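Local coordinates for protein yersinopine dehydrogenase (Yersinia pestis, PDB 6C4M) that catalyses the NADPH-dependent reductive condensation of pyruvate with an amino-acid-derived intermediate, the last step in making the metallophore yersinopine, at residues 161-165 / 224-230; 39-44 / 233-237; 209-215 / 237-243. All coordinates share one frame. Residue numbers count along the deposited sequence, not the author numbering.

Interaction 1 of 3, residues 161-165 / 224-230; sequences EVISL and SAEMSWL
A buried helix-on-sheet contact: the first two turns of helix 225-235 lie against strand 161-165 of the large mixed sheet. Strand and helix axes pass 10.2 Å apart, and their N-to-C directions differ by 34° (crossing angle -34°). The strand is extended; Glu161 lies across from Glu226 (CA-CA 8.2 Å) and Ile163 across from Met227 (8.1 Å), and Glu161 and Ile163 point toward the helix while Ser164 points away. The polar end is at the helix start. Ser224 is the N-cap: its OG, with chi1 p, accepts from Met227 N (3.0 Å) and donates to Glu161 OE2 (2.6 Å), although OG sits too tightly in the model for its place to be certain. Glu161, t at chi1 and chi2, also takes a water on OE1 (2.7 Å), and this water accepts from Glu226 N (2.9 Å); Asn217 is a second partner of OE2. Further along, the contact is apolar. Ile163 (m, t) sets CD1 3.7 Å from Glu226 CB, and its CG2 lies 3.7 Å from Leu230 CD1, which Leu165 CD2 also approaches (4.4 Å). The carboxylate of Glu226 turns away to a salt bridge with Arg107. A helix laid over a sheet through aliphatic side chains is the layered alpha/beta packing of Rossmann-type nucleotide-binding domains.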
ATOM      1  N   GLU A 161      40.414   4.624  22.353  1.00 29.27           N
ATOM      2  CA  GLU A 161      39.425   3.653  21.917  1.00 30.11           C
ATOM      3  C   GLU A 161      38.360   4.338  21.058  1.00 26.69           C
ATOM      4  O   GLU A 161      37.789   5.359  21.456  1.00 26.94           O
ATOM      5  CB  GLU A 161      38.806   2.967  23.141  1.00 30.25           C
ATOM      6  CG  GLU A 161      37.802   1.859  22.803  1.00 32.91           C
ATOM      7  CD  GLU A 161      37.415   1.027  24.031  1.00 36.79           C
ATOM      8  OE1 GLU A 161      37.988   1.296  25.121  1.00 28.19           O
ATOM      9  OE2 GLU A 161      36.549   0.110  23.904  1.00 30.98           O
ATOM     10  N   VAL A 162      38.133   3.803  19.860  1.00 24.67           N
ATOM     11  CA  VAL A 162      37.146   4.348  18.920  1.00 26.46           C
ATOM     12  C   VAL A 162      35.958   3.405  18.902  1.00 27.93           C
ATOM     13  O   VAL A 162      36.115   2.216  18.613  1.00 29.31           O
ATOM     14  CB  VAL A 162      37.725   4.518  17.506  1.00 25.77           C
ATOM     15  CG1 VAL A 162      36.666   5.015  16.563  1.00 27.22           C
ATOM     16  CG2 VAL A 162      38.899   5.491  17.542  1.00 26.86           C
ATOM     17  N   ILE A 163      34.778   3.926  19.231  1.00 24.74           N
ATOM     18  CA  ILE A 163      33.561   3.133  19.287  1.00 27.68           C
ATOM     19  C   ILE A 163      32.525   3.739  18.344  1.00 28.81           C
ATOM     20  O   ILE A 163      32.129   4.901  18.498  1.00 30.05           O
ATOM     21  CB  ILE A 163      33.018   3.032  20.722  1.00 29.56           C
ATOM     22  CG1 ILE A 163      33.975   2.205  21.602  1.00 32.89           C
ATOM     23  CG2 ILE A 163      31.664   2.365  20.721  1.00 31.42           C
ATOM     24  CD1 ILE A 163      33.602   2.202  23.046  1.00 32.95           C
ATOM     25  N   SER A 164      32.096   2.946  17.369  1.00 27.66           N
ATOM     26  CA  SER A 164      30.954   3.245  16.506  1.00 30.50           C
ATOM     27  C   SER A 164      29.679   2.577  17.014  1.00 32.95           C
ATOM     28  O   SER A 164      29.647   1.360  17.207  1.00 29.92           O
ATOM     29  CB  SER A 164      31.207   2.759  15.083  1.00 28.59           C
ATOM     30  OG  SER A 164      31.983   3.662  14.332  1.00 34.84           O
ATOM     31  N   LEU A 165      28.634   3.378  17.207  1.00 31.13           N
ATOM     32  CA  LEU A 165      27.278   2.896  17.416  1.00 27.29           C
ATOM     33  C   LEU A 165      26.530   2.934  16.093  1.00 30.97           C
ATOM     34  O   LEU A 165      26.631   3.914  15.354  1.00 25.19           O
ATOM     35  CB  LEU A 165      26.546   3.750  18.451  1.00 29.46           C
ATOM     36  CG  LEU A 165      27.200   3.764  19.846  1.00 37.59           C
ATOM     37  CD1 LEU A 165      26.821   5.015  20.579  1.00 34.55           C
ATOM     38  CD2 LEU A 165      26.779   2.548  20.616  1.00 42.34           C
ATOM     39  N   SER A 224      35.694  -4.415  26.782  1.00 40.53           N
ATOM     40  CA  SER A 224      36.365  -3.234  27.293  1.00 38.46           C
ATOM     41  C   SER A 224      35.483  -2.522  28.311  1.00 36.48           C
ATOM     42  O   SER A 224      34.242  -2.576  28.246  1.00 35.94           O
ATOM     43  CB  SER A 224      36.747  -2.266  26.159  1.00 39.11           C
ATOM     44  OG  SER A 224      35.626  -1.498  25.709  1.00 33.00           O
ATOM     45  N   ALA A 225      36.150  -1.860  29.272  1.00 34.67           N
ATOM     46  CA  ALA A 225      35.444  -1.003  30.226  1.00 42.06           C
ATOM     47  C   ALA A 225      34.511   0.004  29.541  1.00 38.59           C
ATOM     48  O   ALA A 225      33.413   0.267  30.042  1.00 34.58           O
ATOM     49  CB  ALA A 225      36.447  -0.276  31.121  1.00 40.68           C
ATOM     50  N   GLU A 226      34.930   0.611  28.416  1.00 38.05           N
ATOM     51  CA  GLU A 226      34.055   1.578  27.752  1.00 36.70           C
ATOM     52  C   GLU A 226      32.816   0.900  27.200  1.00 34.10           C
ATOM     53  O   GLU A 226      31.703   1.420  27.332  1.00 38.27           O
ATOM     54  CB  GLU A 226      34.774   2.301  26.606  1.00 37.43           C
ATOM     55  CG  GLU A 226      35.543   3.553  27.004  1.00 42.19           C
ATOM     56  CD  GLU A 226      34.640   4.640  27.550  1.00 43.25           C
ATOM     57  OE1 GLU A 226      34.389   4.631  28.771  1.00 41.38           O
ATOM     58  OE2 GLU A 226      34.176   5.497  26.768  1.00 37.56           O
ATOM     59  N   MET A 227      33.002  -0.243  26.531  1.00 33.74           N
ATOM     60  CA  MET A 227      31.865  -1.035  26.053  1.00 43.10           C
ATOM     61  C   MET A 227      30.926  -1.399  27.192  1.00 40.14           C
ATOM     62  O   MET A 227      29.699  -1.315  27.042  1.00 37.75           O
ATOM     63  CB  MET A 227      32.360  -2.310  25.375  1.00 40.24           C
ATOM     64  CG  MET A 227      33.260  -2.034  24.189  1.00 43.53           C
ATOM     65  SD  MET A 227      32.405  -2.262  22.665  1.00 61.72           S
ATOM     66  CE  MET A 227      33.703  -3.133  21.776  1.00 50.33           C
ATOM     67  N   SER A 228      31.489  -1.809  28.336  1.00 38.88           N
ATOM     68  CA  SER A 228      30.660  -2.154  29.487  1.00 37.83           C
ATOM     69  C   SER A 228      29.912  -0.931  29.969  1.00 38.50           C
ATOM     70  O   SER A 228      28.743  -1.010  30.355  1.00 35.35           O
ATOM     71  CB  SER A 228      31.521  -2.725  30.620  1.00 41.27           C
ATOM     72  OG  SER A 228      32.177  -3.906  30.202  1.00 46.70           O
ATOM     73  N   TRP A 229      30.584   0.216  29.951  1.00 34.26           N
ATOM     74  CA  TRP A 229      29.953   1.448  30.398  1.00 35.67           C
ATOM     75  C   TRP A 229      28.795   1.810  29.480  1.00 37.48           C
ATOM     76  O   TRP A 229      27.686   2.089  29.950  1.00 35.91           O
ATOM     77  CB  TRP A 229      30.980   2.584  30.447  1.00 36.25           C
ATOM     78  CG  TRP A 229      30.344   3.911  30.671  1.00 31.50           C
ATOM     79  CD1 TRP A 229      29.864   4.403  31.840  1.00 39.13           C
ATOM     80  CD2 TRP A 229      30.126   4.919  29.693  1.00 35.95           C
ATOM     81  NE1 TRP A 229      29.337   5.656  31.649  1.00 39.56           N
ATOM     82  CE2 TRP A 229      29.492   5.999  30.335  1.00 35.52           C
ATOM     83  CE3 TRP A 229      30.396   5.011  28.333  1.00 36.35           C
ATOM     84  CZ2 TRP A 229      29.126   7.155  29.663  1.00 36.81           C
ATOM     85  CZ3 TRP A 229      30.036   6.153  27.668  1.00 33.23           C
ATOM     86  CH2 TRP A 229      29.408   7.216  28.333  1.00 34.43           C
ATOM     87  N   LEU A 230      29.034   1.792  28.160  1.00 37.28           N
ATOM     88  CA  LEU A 230      27.967   2.054  27.198  1.00 40.28           C
ATOM     89  C   LEU A 230      26.798   1.109  27.396  1.00 40.91           C
ATOM     90  O   LEU A 230      25.639   1.534  27.378  1.00 39.83           O
ATOM     91  CB  LEU A 230      28.482   1.932  25.760  1.00 40.11           C
ATOM     92  CG  LEU A 230      29.106   3.186  25.178  1.00 40.13           C
ATOM     93  CD1 LEU A 230      29.745   2.874  23.842  1.00 40.48           C
ATOM     94  CD2 LEU A 230      28.070   4.287  24.986  1.00 33.68           C
TER
HETATM   95  O   HOH W   1      37.757   0.626  27.713  1.00 37.33           O

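Interaction 2 of 3, residues 39-44 / 233-237; sequences VDISAT and VLARH
A salt bridge and a His-carboxylate hydrogen bond, flanked by apolar contact, join helix 32-44, in its last turns, to residues 233-237, toward the C-terminal end of helix 225-235. Asp40 is the shared acceptor. Its CA-CB bond points sideways, but chi1 m (-77°) brings the carboxylate across, and OD1 receives His237 NE2 (2.7 Å, N-H...O 170°) and Arg236 NH2 (2.9 Å, 171°). The first is the His-carboxylate bond and the second is part of the salt bridge; OD2 is held by the hydroxyl of Tyr169. Arg236 reaches over with chi1 and chi2 t and chi3 p, while His237 (chi1 m, phi/psi -114/16) presents the NE2 edge of its ring to Asp40.

Nonpolar contact fills the space beside these bonds. Ala43 CB lies over one face of the Arg236 guanidinium, 3.7 Å from CZ. Val233, chi1 t, sets CG1 3.7 Å from Asp40 CB. The closest backbone approach is Thr44 to Val233, CA-CA 6.1 Å, with Thr44 OG1 3.8 Å from Val233 CA; within its own helix this hydroxyl donates to Asp40 O (2.9 Å).

Helix 32-44 begins within the NADP(+)-binding residues Ala30 to Ala33, so the contact joins a helix of the NADP(+) site to helix 225-235, the connection between strands 203-217 and 240-243, with the side chain of Asp40 about 12 Å from the bound NADP. Val39 also packs on strand 87-90, Ile41 and Thr44 touch Trp229 of helix 225-235, and the His237 ring stacks on Phe209 of strand 203-217.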
ATOM      1  N   VAL A  39      21.631  13.222  30.080  1.00 34.64           N
ATOM      2  CA  VAL A  39      20.884  12.690  31.219  1.00 38.34           C
ATOM      3  C   VAL A  39      21.303  11.257  31.496  1.00 36.10           C
ATOM      4  O   VAL A  39      21.529  10.871  32.649  1.00 38.73           O
ATOM      5  CB  VAL A  39      19.372  12.801  30.947  1.00 39.22           C
ATOM      6  CG1 VAL A  39      18.568  11.940  31.920  1.00 38.77           C
ATOM      7  CG2 VAL A  39      18.942  14.249  31.036  1.00 39.00           C
ATOM      8  N   ASP A  40      21.441  10.455  30.435  1.00 36.30           N
ATOM      9  CA  ASP A  40      21.818   9.055  30.592  1.00 37.87           C
ATOM     10  C   ASP A  40      23.200   8.904  31.229  1.00 45.21           C
ATOM     11  O   ASP A  40      23.417   8.003  32.050  1.00 37.79           O
ATOM     12  CB  ASP A  40      21.756   8.361  29.234  1.00 37.39           C
ATOM     13  CG  ASP A  40      20.315   8.036  28.809  1.00 39.75           C
ATOM     14  OD1 ASP A  40      19.422   8.106  29.679  1.00 39.15           O
ATOM     15  OD2 ASP A  40      20.082   7.723  27.626  1.00 35.02           O
ATOM     16  N   ILE A  41      24.147   9.782  30.879  1.00 38.94           N
ATOM     17  CA  ILE A  41      25.473   9.701  31.486  1.00 35.66           C
ATOM     18  C   ILE A  41      25.403  10.091  32.958  1.00 38.19           C
ATOM     19  O   ILE A  41      25.957   9.409  33.827  1.00 38.49           O
ATOM     20  CB  ILE A  41      26.472  10.587  30.720  1.00 34.25           C
ATOM     21  CG1 ILE A  41      26.612  10.088  29.281  1.00 30.30           C
ATOM     22  CG2 ILE A  41      27.840  10.574  31.430  1.00 35.43           C
ATOM     23  CD1 ILE A  41      27.426  10.983  28.401  1.00 34.71           C
ATOM     24  N   SER A  42      24.740  11.212  33.249  1.00 40.03           N
ATOM     25  CA  SER A  42      24.592  11.695  34.616  1.00 39.47           C
ATOM     26  C   SER A  42      23.826  10.704  35.492  1.00 45.06           C
ATOM     27  O   SER A  42      24.059  10.630  36.706  1.00 44.49           O
ATOM     28  CB  SER A  42      23.877  13.049  34.588  1.00 45.51           C
ATOM     29  OG  SER A  42      23.860  13.667  35.864  1.00 59.08           O
ATOM     30  N   ALA A  43      22.914   9.934  34.904  1.00 40.62           N
ATOM     31  CA  ALA A  43      22.161   8.958  35.674  1.00 43.32           C
ATOM     32  C   ALA A  43      22.986   7.720  35.971  1.00 49.04           C
ATOM     33  O   ALA A  43      22.631   6.955  36.869  1.00 48.60           O
ATOM     34  CB  ALA A  43      20.883   8.548  34.918  1.00 46.22           C
ATOM     35  N   THR A  44      24.064   7.504  35.221  1.00 45.36           N
ATOM     36  CA  THR A  44      24.871   6.298  35.315  1.00 42.61           C
ATOM     37  C   THR A  44      26.118   6.494  36.173  1.00 44.25           C
ATOM     38  O   THR A  44      26.756   5.502  36.543  1.00 41.25           O
ATOM     39  CB  THR A  44      25.254   5.838  33.896  1.00 43.91           C
ATOM     40  OG1 THR A  44      24.064   5.449  33.188  1.00 49.39           O
ATOM     41  CG2 THR A  44      26.195   4.654  33.901  1.00 41.67           C
ATOM     42  N   VAL A 233      24.862   2.163  30.295  1.00 39.20           N
ATOM     43  CA  VAL A 233      24.113   3.381  29.972  1.00 38.46           C
ATOM     44  C   VAL A 233      22.844   3.038  29.185  1.00 37.55           C
ATOM     45  O   VAL A 233      21.761   3.559  29.462  1.00 39.98           O
ATOM     46  CB  VAL A 233      24.989   4.371  29.180  1.00 37.25           C
ATOM     47  CG1 VAL A 233      24.134   5.560  28.713  1.00 39.98           C
ATOM     48  CG2 VAL A 233      26.144   4.893  29.986  1.00 36.03           C
ATOM     49  N   LEU A 234      22.965   2.183  28.177  1.00 35.67           N
ATOM     50  CA  LEU A 234      21.809   1.867  27.347  1.00 38.79           C
ATOM     51  C   LEU A 234      20.844   0.889  28.029  1.00 44.49           C
ATOM     52  O   LEU A 234      19.641   0.896  27.727  1.00 40.03           O
ATOM     53  CB  LEU A 234      22.282   1.303  26.006  1.00 44.89           C
ATOM     54  CG  LEU A 234      23.129   2.222  25.089  1.00 46.46           C
ATOM     55  CD1 LEU A 234      23.121   1.728  23.634  1.00 39.53           C
ATOM     56  CD2 LEU A 234      22.672   3.667  25.141  1.00 43.73           C
ATOM     57  N   ALA A 235      21.351   0.034  28.927  1.00 37.77           N
ATOM     58  CA  ALA A 235      20.512  -0.949  29.612  1.00 38.77           C
ATOM     59  C   ALA A 235      19.456  -0.304  30.502  1.00 39.21           C
ATOM     60  O   ALA A 235      18.444  -0.942  30.810  1.00 40.82           O
ATOM     61  CB  ALA A 235      21.385  -1.894  30.453  1.00 37.87           C
ATOM     62  N   ARG A 236      19.668   0.936  30.933  1.00 38.95           N
ATOM     63  CA  ARG A 236      18.662   1.645  31.713  1.00 41.88           C
ATOM     64  C   ARG A 236      17.356   1.846  30.944  1.00 48.10           C
ATOM     65  O   ARG A 236      16.315   2.093  31.562  1.00 51.54           O
ATOM     66  CB  ARG A 236      19.214   2.988  32.152  1.00 47.48           C
ATOM     67  CG  ARG A 236      18.515   3.582  33.347  1.00 55.26           C
ATOM     68  CD  ARG A 236      19.229   4.852  33.787  1.00 55.86           C
ATOM     69  NE  ARG A 236      18.990   5.958  32.865  1.00 56.18           N
ATOM     70  CZ  ARG A 236      18.120   6.944  33.072  1.00 60.68           C
ATOM     71  NH1 ARG A 236      17.391   6.985  34.176  1.00 67.46           N
ATOM     72  NH2 ARG A 236      17.980   7.905  32.171  1.00 53.25           N
ATOM     73  N   HIS A 237      17.394   1.761  29.615  1.00 45.70           N
ATOM     74  CA  HIS A 237      16.215   1.880  28.767  1.00 41.87           C
ATOM     75  C   HIS A 237      15.905   0.567  28.062  1.00 45.05           C
ATOM     76  O   HIS A 237      15.120   0.542  27.109  1.00 41.90           O
ATOM     77  CB  HIS A 237      16.400   3.016  27.757  1.00 42.92           C
ATOM     78  CG  HIS A 237      16.663   4.338  28.399  1.00 42.29           C
ATOM     79  ND1 HIS A 237      15.752   4.951  29.235  1.00 43.13           N
ATOM     80  CD2 HIS A 237      17.761   5.138  28.383  1.00 39.11           C
ATOM     81  CE1 HIS A 237      16.264   6.089  29.679  1.00 45.62           C
ATOM     82  NE2 HIS A 237      17.484   6.222  29.185  1.00 37.83           N
TER

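Interaction 3 of 3, residues 209-215 / 237-243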
ATOM      1  N   PHE A 209      12.565   4.403  22.614  1.00 37.11           N
ATOM      2  CA  PHE A 209      13.927   3.887  22.598  1.00 42.15           C
ATOM      3  C   PHE A 209      14.023   2.741  21.594  1.00 46.39           C
ATOM      4  O   PHE A 209      13.057   2.005  21.377  1.00 37.94           O
ATOM      5  CB  PHE A 209      14.354   3.420  24.000  1.00 40.09           C
ATOM      6  CG  PHE A 209      14.487   4.552  24.992  1.00 37.67           C
ATOM      7  CD1 PHE A 209      15.551   5.430  24.919  1.00 36.88           C
ATOM      8  CD2 PHE A 209      13.530   4.750  25.967  1.00 39.18           C
ATOM      9  CE1 PHE A 209      15.663   6.474  25.814  1.00 37.68           C
ATOM     10  CE2 PHE A 209      13.628   5.785  26.858  1.00 44.78           C
ATOM     11  CZ  PHE A 209      14.699   6.653  26.791  1.00 43.70           C
ATOM     12  N   LYS A 210      15.195   2.600  20.973  1.00 41.70           N
ATOM     13  CA  LYS A 210      15.427   1.488  20.061  1.00 44.62           C
ATOM     14  C   LYS A 210      15.511   0.180  20.847  1.00 40.95           C
ATOM     15  O   LYS A 210      15.793   0.175  22.043  1.00 37.16           O
ATOM     16  CB  LYS A 210      16.718   1.691  19.263  1.00 43.25           C
ATOM     17  CG  LYS A 210      16.767   2.947  18.357  1.00 41.60           C
ATOM     18  CD  LYS A 210      15.901   2.877  17.151  1.00 51.69           C
ATOM     19  CE  LYS A 210      16.047   4.181  16.354  1.00 56.84           C
ATOM     20  NZ  LYS A 210      14.986   4.318  15.273  1.00 68.84           N
ATOM     21  N   GLN A 211      15.292  -0.949  20.157  1.00 40.70           N
ATOM     22  CA  GLN A 211      15.383  -2.242  20.843  1.00 45.90           C
ATOM     23  C   GLN A 211      16.817  -2.764  20.901  1.00 47.58           C
ATOM     24  O   GLN A 211      17.196  -3.414  21.888  1.00 47.77           O
ATOM     25  CB  GLN A 211      14.465  -3.285  20.196  1.00 51.34           C
ATOM     26  CG  GLN A 211      14.595  -3.452  18.694  1.00 53.64           C
ATOM     27  CD  GLN A 211      13.504  -4.368  18.104  1.00 57.45           C
ATOM     28  OE1 GLN A 211      12.826  -4.008  17.136  1.00 51.60           O
ATOM     29  NE2 GLN A 211      13.348  -5.552  18.679  1.00 54.71           N
ATOM     30  N   ARG A 212      17.628  -2.519  19.871  1.00 41.43           N
ATOM     31  CA  ARG A 212      19.037  -2.860  19.977  1.00 42.39           C
ATOM     32  C   ARG A 212      19.896  -1.902  19.159  1.00 36.86           C
ATOM     33  O   ARG A 212      19.433  -1.241  18.222  1.00 37.92           O
ATOM     34  CB  ARG A 212      19.305  -4.318  19.570  1.00 44.71           C
ATOM     35  CG  ARG A 212      19.043  -4.723  18.138  1.00 40.49           C
ATOM     36  CD  ARG A 212      19.132  -6.276  18.055  1.00 49.03           C
ATOM     37  NE  ARG A 212      17.854  -6.910  18.384  1.00 56.63           N
ATOM     38  CZ  ARG A 212      17.546  -7.557  19.502  1.00 60.06           C
ATOM     39  NH1 ARG A 212      18.433  -7.736  20.481  1.00 68.14           N
ATOM     40  NH2 ARG A 212      16.319  -8.053  19.635  1.00 54.09           N
ATOM     41  N   ILE A 213      21.159  -1.831  19.572  1.00 35.96           N
ATOM     42  CA  ILE A 213      22.203  -1.069  18.916  1.00 37.40           C
ATOM     43  C   ILE A 213      23.376  -2.008  18.715  1.00 35.36           C
ATOM     44  O   ILE A 213      23.693  -2.821  19.593  1.00 40.53           O
ATOM     45  CB  ILE A 213      22.629   0.147  19.761  1.00 37.98           C
ATOM     46  CG1 ILE A 213      21.466   1.126  19.963  1.00 40.34           C
ATOM     47  CG2 ILE A 213      23.790   0.835  19.136  1.00 45.02           C
ATOM     48  CD1 ILE A 213      20.908   1.726  18.677  1.00 42.38           C
ATOM     49  N   TYR A 214      24.020  -1.899  17.571  1.00 28.59           N
ATOM     50  CA  TYR A 214      25.226  -2.651  17.278  1.00 31.19           C
ATOM     51  C   TYR A 214      26.414  -1.736  17.531  1.00 34.35           C
ATOM     52  O   TYR A 214      26.381  -0.567  17.153  1.00 30.29           O
ATOM     53  CB  TYR A 214      25.234  -3.136  15.828  1.00 30.26           C
ATOM     54  CG  TYR A 214      24.151  -4.126  15.513  1.00 29.92           C
ATOM     55  CD1 TYR A 214      22.887  -3.700  15.135  1.00 32.07           C
ATOM     56  CD2 TYR A 214      24.383  -5.494  15.600  1.00 33.50           C
ATOM     57  CE1 TYR A 214      21.881  -4.609  14.856  1.00 32.36           C
ATOM     58  CE2 TYR A 214      23.374  -6.413  15.321  1.00 36.23           C
ATOM     59  CZ  TYR A 214      22.138  -5.953  14.929  1.00 33.51           C
ATOM     60  OH  TYR A 214      21.139  -6.844  14.669  1.00 37.59           O
ATOM     61  N   LEU A 215      27.450  -2.241  18.196  1.00 30.49           N
ATOM     62  CA  LEU A 215      28.619  -1.399  18.356  1.00 32.25           C
ATOM     63  C   LEU A 215      29.889  -2.233  18.311  1.00 34.40           C
ATOM     64  O   LEU A 215      29.857  -3.465  18.361  1.00 31.09           O
ATOM     65  CB  LEU A 215      28.511  -0.564  19.629  1.00 35.77           C
ATOM     66  CG  LEU A 215      28.381  -1.256  20.987  1.00 46.23           C
ATOM     67  CD1 LEU A 215      29.600  -1.965  21.316  1.00 51.59           C
ATOM     68  CD2 LEU A 215      28.107  -0.220  22.071  1.00 45.24           C
ATOM     69  N   HIS A 237      17.394   1.761  29.615  1.00 45.70           N
ATOM     70  CA  HIS A 237      16.215   1.880  28.767  1.00 41.87           C
ATOM     71  C   HIS A 237      15.905   0.567  28.062  1.00 45.05           C
ATOM     72  O   HIS A 237      15.120   0.542  27.109  1.00 41.90           O
ATOM     73  CB  HIS A 237      16.400   3.016  27.757  1.00 42.92           C
ATOM     74  CG  HIS A 237      16.663   4.338  28.399  1.00 42.29           C
ATOM     75  ND1 HIS A 237      15.752   4.951  29.235  1.00 43.13           N
ATOM     76  CD2 HIS A 237      17.761   5.138  28.383  1.00 39.11           C
ATOM     77  CE1 HIS A 237      16.264   6.089  29.679  1.00 45.62           C
ATOM     78  NE2 HIS A 237      17.484   6.222  29.185  1.00 37.83           N
ATOM     79  N   HIS A 238      16.494  -0.530  28.537  1.00 47.91           N
ATOM     80  CA  HIS A 238      16.218  -1.866  28.026  1.00 48.83           C
ATOM     81  C   HIS A 238      16.678  -2.020  26.594  1.00 46.87           C
ATOM     82  O   HIS A 238      16.153  -2.841  25.850  1.00 44.65           O
ATOM     83  CB  HIS A 238      14.733  -2.218  28.147  1.00 54.00           C
ATOM     84  CG  HIS A 238      14.215  -2.090  29.543  1.00 57.08           C
ATOM     85  ND1 HIS A 238      15.040  -2.158  30.644  1.00 59.63           N
ATOM     86  CD2 HIS A 238      12.969  -1.865  30.021  1.00 60.66           C
ATOM     87  CE1 HIS A 238      14.323  -2.000  31.741  1.00 61.31           C
ATOM     88  NE2 HIS A 238      13.064  -1.817  31.391  1.00 62.60           N
ATOM     89  N   ILE A 239      17.674  -1.235  26.215  1.00 39.35           N
ATOM     90  CA  ILE A 239      18.264  -1.306  24.892  1.00 44.06           C
ATOM     91  C   ILE A 239      19.330  -2.387  24.922  1.00 41.09           C
ATOM     92  O   ILE A 239      20.282  -2.313  25.710  1.00 40.80           O
ATOM     93  CB  ILE A 239      18.860   0.054  24.487  1.00 41.80           C
ATOM     94  CG1 ILE A 239      17.772   1.129  24.506  1.00 38.48           C
ATOM     95  CG2 ILE A 239      19.546  -0.031  23.136  1.00 37.18           C
ATOM     96  CD1 ILE A 239      18.347   2.530  24.634  1.00 39.71           C
ATOM     97  N   ASP A 240      19.212  -3.365  24.039  1.00 44.26           N
ATOM     98  CA  ASP A 240      20.261  -4.365  23.935  1.00 50.20           C
ATOM     99  C   ASP A 240      21.442  -3.818  23.154  1.00 48.19           C
ATOM    100  O   ASP A 240      21.285  -3.043  22.212  1.00 46.40           O
ATOM    101  CB  ASP A 240      19.730  -5.628  23.262  1.00 56.39           C
ATOM    102  CG  ASP A 240      18.736  -6.362  24.139  1.00 55.40           C
ATOM    103  OD1 ASP A 240      18.906  -6.298  25.377  1.00 49.80           O
ATOM    104  OD2 ASP A 240      17.793  -6.971  23.598  1.00 62.95           O
ATOM    105  N   THR A 241      22.630  -4.243  23.551  1.00 44.71           N
ATOM    106  CA  THR A 241      23.859  -3.887  22.865  1.00 42.15           C
ATOM    107  C   THR A 241      24.498  -5.151  22.314  1.00 43.51           C
ATOM    108  O   THR A 241      24.661  -6.141  23.031  1.00 42.85           O
ATOM    109  CB  THR A 241      24.813  -3.168  23.810  1.00 46.36           C
ATOM    110  OG1 THR A 241      24.953  -3.926  25.029  1.00 48.09           O
ATOM    111  CG2 THR A 241      24.258  -1.792  24.119  1.00 44.89           C
ATOM    112  N   LEU A 242      24.838  -5.119  21.043  1.00 33.99           N
ATOM    113  CA  LEU A 242      25.355  -6.287  20.343  1.00 32.21           C
ATOM    114  C   LEU A 242      26.738  -5.971  19.789  1.00 31.22           C
ATOM    115  O   LEU A 242      26.867  -5.138  18.870  1.00 30.28           O
ATOM    116  CB  LEU A 242      24.420  -6.694  19.222  1.00 29.22           C
ATOM    117  CG  LEU A 242      23.218  -7.612  19.490  1.00 38.32           C
ATOM    118  CD1 LEU A 242      22.194  -6.942  20.386  1.00 47.52           C
ATOM    119  CD2 LEU A 242      22.570  -8.004  18.171  1.00 44.55           C
ATOM    120  N   PRO A 243      27.783  -6.602  20.298  1.00 36.15           N
ATOM    121  CA  PRO A 243      29.147  -6.262  19.887  1.00 33.64           C
ATOM    122  C   PRO A 243      29.518  -6.929  18.579  1.00 41.13           C
ATOM    123  O   PRO A 243      29.085  -8.043  18.292  1.00 38.04           O
ATOM    124  CB  PRO A 243      29.991  -6.804  21.040  1.00 33.01           C
ATOM    125  CG  PRO A 243      29.186  -7.967  21.543  1.00 42.06           C
ATOM    126  CD  PRO A 243      27.756  -7.564  21.407  1.00 41.84           C
TER
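Phe209 starts the segment with an offset stack on His237: ring centroids are 3.8 Å apart, the planes are at 14°, and His237 CB sits over the Phe209 face, 3.7 Å from its centroid. Lys210 follows, its O 3.3 Å from Ile239 CG1 and its side chain about 6 Å from the bound NADP. At Gln211 the parallel pairing begins, its O accepting from Asp240 N (2.9 Å). Arg212 pairs with Asp240 and forms a salt bridge through NH1 to OD2 (3.3 Å), a weak hydrogen bond. Ile213 N donates to Asp240 O (2.9 Å) and Ile213 O accepts from Leu242 N (2.9 Å), while Ile213 CG1 meets Ile239 CG2 (3.9 Å) on the face shared with Thr241. Tyr214 returns to the Arg212 face, its CE2 3.4 Å from Leu242 CD2, and its hydroxyl bonds Asp328. Leu215 N closes the run on Leu242 O (3.0 Å). The two strands flank helix 225-235 in a beta-alpha-beta crossover; a Schellman motif with His238 as C-prime residue ends the helix. Backbone bonds thus fix the register, the Phe209-His237 stack lies beyond those pairs at the start of both segments, and the solvent-accessible salt bridge has only weak hydrogen-bond geometry.

How the interactions relate
Helix 225-235 ties the three contacts together. Interaction 1 is the most buried, every touching residue lying inside the protein, and is mainly aliphatic beyond the helix start. Interaction 2, at the helix's other end, is partly buried: its charged and polar groups meet where the two helices come nearer the surface. Interaction 3, also partly buried, pairs the strands before and after the helix through backbone bonds, with buried aliphatic residues on one face and a more open charged pair on the other. His237 belongs to both 2 and 3. Leu215 joins 3 to 1, with CD1 3.1 Å from Met227 SD, and Trp229 CZ2 joins 1 to 2 at Ile41 CG1, 3.9 Å away.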